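Local atomic coordinates of putative sugar isomerase (Parabacteroides distasonis, PDB entry 3LMZ), a protein that probably acts as a sugar isomerase of the xylose isomerase-like TIM-barrel family, its substrate not established. Residues A[16-21]-A[214-219]. Sequence-based numbering, arbitrary orientation.
Sequences NPFHLG and ALIRMM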
loop_
_atom_site.group_PDB
_atom_site.type_symbol
_atom_site.label_atom_id
_atom_site.label_comp_id
_atom_site.label_asym_id
_atom_site.label_seq_id
_atom_site.Cartn_x
_atom_site.Cartn_y
_atom_site.Cartn_z
ATOM N N ASN A 16 -14.659 -10.497 -5.583
ATOM C CA ASN A 16 -14.111 -10.288 -6.924
ATOM C C ASN A 16 -13.785 -11.615 -7.558
ATOM O O ASN A 16 -13.416 -12.560 -6.884
ATOM C CB ASN A 16 -12.815 -9.470 -6.840
ATOM C CG ASN A 16 -13.061 -8.052 -6.327
ATOM O OD1 ASN A 16 -13.719 -7.268 -7.009
ATOM N ND2 ASN A 16 -12.524 -7.706 -5.140
ATOM N N PRO A 17 -13.959 -11.725 -8.871
ATOM C CA PRO A 17 -13.723 -13.016 -9.559
ATOM C C PRO A 17 -12.267 -13.352 -9.884
ATOM O O PRO A 17 -11.946 -14.504 -10.226
ATOM C CB PRO A 17 -14.479 -12.837 -10.868
ATOM C CG PRO A 17 -14.396 -11.362 -11.160
ATOM C CD PRO A 17 -14.462 -10.676 -9.779
ATOM N N PHE A 18 -11.449 -12.307 -9.924
ATOM C CA PHE A 18 -10.048 -12.406 -10.248
ATOM C C PHE A 18 -9.195 -12.757 -9.020
ATOM O O PHE A 18 -9.637 -12.635 -7.886
ATOM C CB PHE A 18 -9.570 -11.088 -10.906
ATOM C CG PHE A 18 -9.443 -9.960 -9.926
ATOM C CD1 PHE A 18 -8.363 -9.884 -9.067
ATOM C CD2 PHE A 18 -10.412 -9.022 -9.823
ATOM C CE1 PHE A 18 -8.259 -8.882 -8.119
ATOM C CE2 PHE A 18 -10.260 -7.948 -8.813
ATOM C CZ PHE A 18 -9.208 -7.931 -8.030
ATOM N N HIS A 19 -7.947 -13.124 -9.275
ATOM C CA HIS A 19 -6.983 -13.453 -8.234
ATOM C C HIS A 19 -5.774 -12.506 -8.342
ATOM O O HIS A 19 -5.228 -12.282 -9.418
ATOM C CB HIS A 19 -6.517 -14.867 -8.419
ATOM C CG HIS A 19 -7.631 -15.851 -8.534
ATOM N ND1 HIS A 19 -8.284 -16.329 -7.425
ATOM C CD2 HIS A 19 -8.239 -16.408 -9.616
ATOM C CE1 HIS A 19 -9.223 -17.173 -7.817
ATOM N NE2 HIS A 19 -9.225 -17.231 -9.136
ATOM N N LEU A 20 -5.324 -11.969 -7.220
ATOM C CA LEU A 20 -4.158 -11.119 -7.141
ATOM C C LEU A 20 -2.873 -11.958 -7.194
ATOM O O LEU A 20 -2.678 -12.910 -6.422
ATOM C CB LEU A 20 -4.189 -10.318 -5.830
ATOM C CG LEU A 20 -3.046 -9.329 -5.599
ATOM C CD1 LEU A 20 -2.903 -8.298 -6.732
ATOM C CD2 LEU A 20 -3.230 -8.534 -4.292
ATOM N N GLY A 21 -1.969 -11.561 -8.090
ATOM C CA GLY A 21 -0.671 -12.226 -8.194
ATOM C C GLY A 21 0.457 -11.255 -8.421
ATOM O O GLY A 21 0.282 -10.026 -8.387
ATOM N N ALA A 214 -12.755 1.443 -12.250
ATOM C CA ALA A 214 -13.415 1.044 -13.467
ATOM C C ALA A 214 -12.990 -0.357 -13.933
ATOM O O ALA A 214 -13.823 -1.146 -14.422
ATOM C CB ALA A 214 -13.210 2.109 -14.574
ATOM N N LEU A 215 -11.704 -0.630 -13.775
ATOM C CA LEU A 215 -11.131 -1.912 -14.134
ATOM C C LEU A 215 -11.777 -3.016 -13.266
ATOM O O LEU A 215 -12.237 -4.049 -13.764
ATOM C CB LEU A 215 -9.602 -1.843 -14.014
ATOM C CG LEU A 215 -8.841 -3.060 -14.469
ATOM C CD1 LEU A 215 -8.932 -3.234 -16.037
ATOM C CD2 LEU A 215 -7.351 -3.108 -13.981
ATOM N N ILE A 216 -11.852 -2.766 -11.975
ATOM C CA ILE A 216 -12.448 -3.739 -11.058
ATOM C C ILE A 216 -13.932 -3.988 -11.363
ATOM O O ILE A 216 -14.379 -5.132 -11.427
ATOM C CB ILE A 216 -12.298 -3.248 -9.635
ATOM C CG1 ILE A 216 -10.830 -3.390 -9.224
ATOM C CG2 ILE A 216 -13.307 -3.924 -8.671
ATOM C CD1 ILE A 216 -10.411 -4.723 -8.869
ATOM N N ARG A 217 -14.692 -2.925 -11.633
ATOM C CA ARG A 217 -16.074 -3.107 -11.987
ATOM C C ARG A 217 -16.210 -3.891 -13.283
ATOM O O ARG A 217 -17.105 -4.729 -13.423
ATOM C CB ARG A 217 -16.788 -1.755 -12.109
ATOM C CG ARG A 217 -17.059 -1.063 -10.813
ATOM C CD ARG A 217 -17.864 0.230 -11.042
ATOM N NE ARG A 217 -17.563 1.143 -9.955
ATOM C CZ ARG A 217 -16.749 2.197 -10.042
ATOM N NH1 ARG A 217 -16.200 2.588 -11.206
ATOM N NH2 ARG A 217 -16.555 2.922 -8.955
HETATM N N MSE A 218 -15.334 -3.616 -14.246
HETATM C CA MSE A 218 -15.404 -4.300 -15.521
HETATM C C MSE A 218 -15.053 -5.777 -15.420
HETATM O O MSE A 218 -15.628 -6.638 -16.120
HETATM C CB MSE A 218 -14.531 -3.613 -16.596
HETATM C CG MSE A 218 -14.736 -4.193 -17.990
HETATM SE SE MSE A 218 -16.549 -4.179 -18.642
HETATM C CE MSE A 218 -16.809 -2.262 -18.785
HETATM N N MSE A 219 -14.118 -6.093 -14.552
HETATM C CA MSE A 219 -13.753 -7.503 -14.357
HETATM C C MSE A 219 -14.905 -8.298 -13.775
HETATM O O MSE A 219 -15.095 -9.459 -14.111
HETATM C CB MSE A 219 -12.476 -7.680 -13.527
HETATM C CG MSE A 219 -11.203 -7.187 -14.234
HETATM SE SE MSE A 219 -9.560 -7.571 -13.294
HETATM C CE MSE A 219 -9.808 -6.233 -11.919
HETATM O O HOH W 1 -13.056 -7.196 -9.966
#
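F18 and M219 carry most of this contact, with I216 closing in beside them. M219 is a selenomethionine in this crystal; its SE lies 4.5 Å from the centroid of the F18 ring, a Met-aromatic contact that comes in obliquely, 39° off the ring normal. The methyl CE then follows the same side of the ring, 3.5 Å from CD2 of F18, because the chain bends at chi3 (-74°). I216 approaches at about a right angle to F18, and its CD1 comes within 3.2 Å of CE2, a tight apolar approach, with CZ next in line. F18 holds its ring here with CG between the backbone N and the carbonyl carbon (chi1 73°). An alanine here would probably open a gap beside SE and CE of M219 and CD1 of I216, leaving both side chains less firmly held.

Next to this greasy patch, P17 rests its CG 3.6 Å from the carbonyl O of M219. A buttress of a different kind sits at N16: a water, lying in plane at the edge of the F18 ring, donates to N16 OD1 at 3.0 Å and to I216 O at 2.9 Å, joining loop to helix. N16 OD1 also takes a hydrogen bond from NE of R220, on the same helix, while its ND2 reaches S254 O on helix 240-256.

Further out, the strand beginning at H19 pairs in parallel with strand 227-230, and F18 and M219 both touch C228 there; I216 leans on V253 and S254. The contact thus seats helix 212-221 against the run leading into strand 19-22 of the TIM barrel through apolar packing, with the bridging water and the R220 bond to N16 OD1 as its polar links. Bonded at both OD1 and ND2, the N16 amide is probably fixed in its rotation, and the water gives I216 O a partner beside an otherwise apolar contact.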